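Local coordinates for protein putative thiosugar synthase (Amycolatopsis orientalis, PDB 4N6F) that probably acts in 2-thiosugar biosynthesis as a TIM-barrel relative of the thiazole synthase ThiG, and binds a hexose 6-phosphate, at residues A160-A165 against V192-I197. Sequence-based numbering, arbitrary orientation.
With F6R (fructose -6-phosphate), chain F.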
loop_
_atom_site.group_PDB
_atom_site.type_symbol
_atom_site.label_atom_id
_atom_site.label_comp_id
_atom_site.label_asym_id
_atom_site.label_seq_id
_atom_site.Cartn_x
_atom_site.Cartn_y
_atom_site.Cartn_z
ATOM N N ALA A 160 7.202 22.677 -5.195
ATOM C CA ALA A 160 6.874 21.274 -5.393
ATOM C C ALA A 160 5.905 21.191 -6.565
ATOM O O ALA A 160 5.296 22.196 -6.944
ATOM C CB ALA A 160 6.233 20.690 -4.145
ATOM N N LEU A 161 5.788 19.999 -7.137
ATOM C CA LEU A 161 4.945 19.750 -8.300
ATOM C C LEU A 161 3.872 18.760 -7.950
ATOM O O LEU A 161 4.171 17.669 -7.487
ATOM C CB LEU A 161 5.764 19.111 -9.421
ATOM C CG LEU A 161 6.047 19.900 -10.677
ATOM C CD1 LEU A 161 6.672 18.965 -11.699
ATOM C CD2 LEU A 161 4.762 20.513 -11.229
ATOM N N ARG A 162 2.627 19.121 -8.189
ATOM C CA ARG A 162 1.541 18.161 -8.100
ATOM C C ARG A 162 1.322 17.625 -9.511
ATOM O O ARG A 162 1.220 18.402 -10.472
ATOM C CB ARG A 162 0.283 18.814 -7.526
ATOM C CG ARG A 162 0.464 19.343 -6.102
ATOM C CD ARG A 162 -0.358 20.604 -5.829
ATOM N NE ARG A 162 -1.763 20.388 -6.157
ATOM C CZ ARG A 162 -2.563 21.261 -6.777
ATOM N NH1 ARG A 162 -3.817 20.911 -7.042
ATOM N NH2 ARG A 162 -2.136 22.460 -7.146
ATOM N N VAL A 163 1.282 16.299 -9.632
ATOM C CA VAL A 163 1.237 15.629 -10.933
ATOM C C VAL A 163 0.019 14.699 -10.989
ATOM O O VAL A 163 -0.218 13.928 -10.067
ATOM C CB VAL A 163 2.547 14.836 -11.173
ATOM C CG1 VAL A 163 2.473 14.022 -12.448
ATOM C CG2 VAL A 163 3.731 15.794 -11.241
ATOM N N MET A 164 -0.756 14.785 -12.069
ATOM C CA MET A 164 -2.030 14.079 -12.155
ATOM C C MET A 164 -1.813 12.602 -12.391
ATOM O O MET A 164 -1.119 12.219 -13.323
ATOM C CB MET A 164 -2.915 14.657 -13.256
ATOM C CG MET A 164 -4.196 13.865 -13.506
ATOM S SD MET A 164 -5.439 14.757 -14.468
ATOM C CE MET A 164 -6.484 15.377 -13.164
ATOM N N ALA A 165 -2.400 11.785 -11.522
ATOM C CA ALA A 165 -2.349 10.336 -11.639
ATOM C C ALA A 165 -3.420 9.817 -12.601
ATOM O O ALA A 165 -3.145 8.982 -13.450
ATOM C CB ALA A 165 -2.530 9.702 -10.264
ATOM N N VAL A 192 4.205 15.601 -5.701
ATOM C CA VAL A 192 2.998 15.160 -5.016
ATOM C C VAL A 192 2.092 14.528 -6.075
ATOM O O VAL A 192 1.737 15.178 -7.067
ATOM C CB VAL A 192 2.243 16.346 -4.353
ATOM C CG1 VAL A 192 0.946 15.885 -3.697
ATOM C CG2 VAL A 192 3.115 17.065 -3.326
ATOM N N VAL A 193 1.731 13.266 -5.883
ATOM C CA VAL A 193 0.799 12.598 -6.798
ATOM C C VAL A 193 -0.641 12.948 -6.396
ATOM O O VAL A 193 -0.989 12.941 -5.211
ATOM C CB VAL A 193 1.027 11.069 -6.839
ATOM C CG1 VAL A 193 -0.051 10.363 -7.647
ATOM C CG2 VAL A 193 2.385 10.776 -7.457
ATOM N N GLU A 194 -1.465 13.278 -7.390
ATOM C CA GLU A 194 -2.788 13.836 -7.132
ATOM C C GLU A 194 -3.737 13.585 -8.301
ATOM O O GLU A 194 -3.331 13.601 -9.465
ATOM C CB GLU A 194 -2.653 15.339 -6.865
ATOM C CG GLU A 194 -3.956 16.101 -6.627
ATOM C CD GLU A 194 -3.716 17.560 -6.270
ATOM O OE1 GLU A 194 -4.670 18.372 -6.371
ATOM O OE2 GLU A 194 -2.561 17.913 -5.901
ATOM N N GLY A 195 -5.009 13.363 -7.977
ATOM C CA GLY A 195 -6.047 13.193 -8.980
ATOM C C GLY A 195 -6.371 11.735 -9.226
ATOM O O GLY A 195 -5.533 10.964 -9.703
ATOM N N GLY A 196 -7.601 11.352 -8.902
ATOM C CA GLY A 196 -8.079 10.011 -9.202
ATOM C C GLY A 196 -7.628 8.941 -8.223
ATOM O O GLY A 196 -7.847 7.760 -8.464
ATOM N N ILE A 197 -7.002 9.348 -7.119
ATOM C CA ILE A 197 -6.657 8.415 -6.064
ATOM C C ILE A 197 -7.959 7.890 -5.455
ATOM O O ILE A 197 -8.864 8.657 -5.104
ATOM C CB ILE A 197 -5.792 9.049 -4.956
ATOM C CG1 ILE A 197 -4.464 9.569 -5.517
ATOM C CG2 ILE A 197 -5.527 8.034 -3.848
ATOM C CD1 ILE A 197 -3.581 8.501 -6.123
HETATM C C1 F6R F . -6.867 21.170 -5.776
HETATM C C2 F6R F . -7.862 20.258 -5.112
HETATM C C3 F6R F . -8.719 19.290 -5.890
HETATM C C4 F6R F . -7.849 18.096 -6.286
HETATM C C5 F6R F . -8.699 16.898 -6.721
HETATM C C6 F6R F . -7.927 15.601 -6.586
HETATM O O2 F6R F . -7.955 20.248 -3.882
HETATM O O3 F6R F . -9.338 19.853 -7.051
HETATM O O4 F6R F . -6.990 18.472 -7.374
HETATM O O5 F6R F . -9.889 16.792 -5.942
HETATM O O6 F6R F . -8.708 14.557 -7.155
HETATM P P F6R F . -9.564 13.529 -6.286
HETATM O O1P F6R F . -10.758 14.338 -5.876
HETATM O O2P F6R F . -8.703 13.101 -5.129
HETATM O O3P F6R F . -9.784 12.422 -7.277
#
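Arg-162 and Glu-194, two places apart along neighbouring parallel strands of the TIM barrel, rise from the same face as Val-192 and cross obliquely. Glu-194 is fully extended, with CG anti to its backbone N (chi1 178°), whereas Arg-162 bends at chi2 and chi3 and so brings its guanidinium side-on to the carboxylate. Arg-162 NE donates to Glu-194 OE2 at 2.6 Å, on the syn lone pair, and NH1 of Arg-162 reaches OE1 of Glu-194 at 2.8 Å along an almost straight bond (N-H...O angle 177°). The two planes are 33° apart, so OE1 is met from above its carboxylate plane. NH1 also forms a salt bridge with Asp-112, and NH2 bonds to Leu-140 O, which fixes the guanidinium's rotation. Beneath this pair the strands are laced by backbone bonds, among them Val-192 N to Leu-161 O at 2.7 Å and Ala-165 N to Glu-194 O at 2.9 Å. Beyond the strand, Gly-196 N holds fructose 6-phosphate O3P at 2.9 Å, while the sugar's O4 donates to Glu-194 OE1 at 2.5 Å. An alanine in place of Arg-162 would remove both bonds to Glu-194 and would probably let its carboxylate drift from the sugar. OE1 thus serves arginine and ligand together; the flanking positive charge is likely to keep Glu-194 ionised, as suits an acceptor for the O4 hydroxyl in this buried pocket.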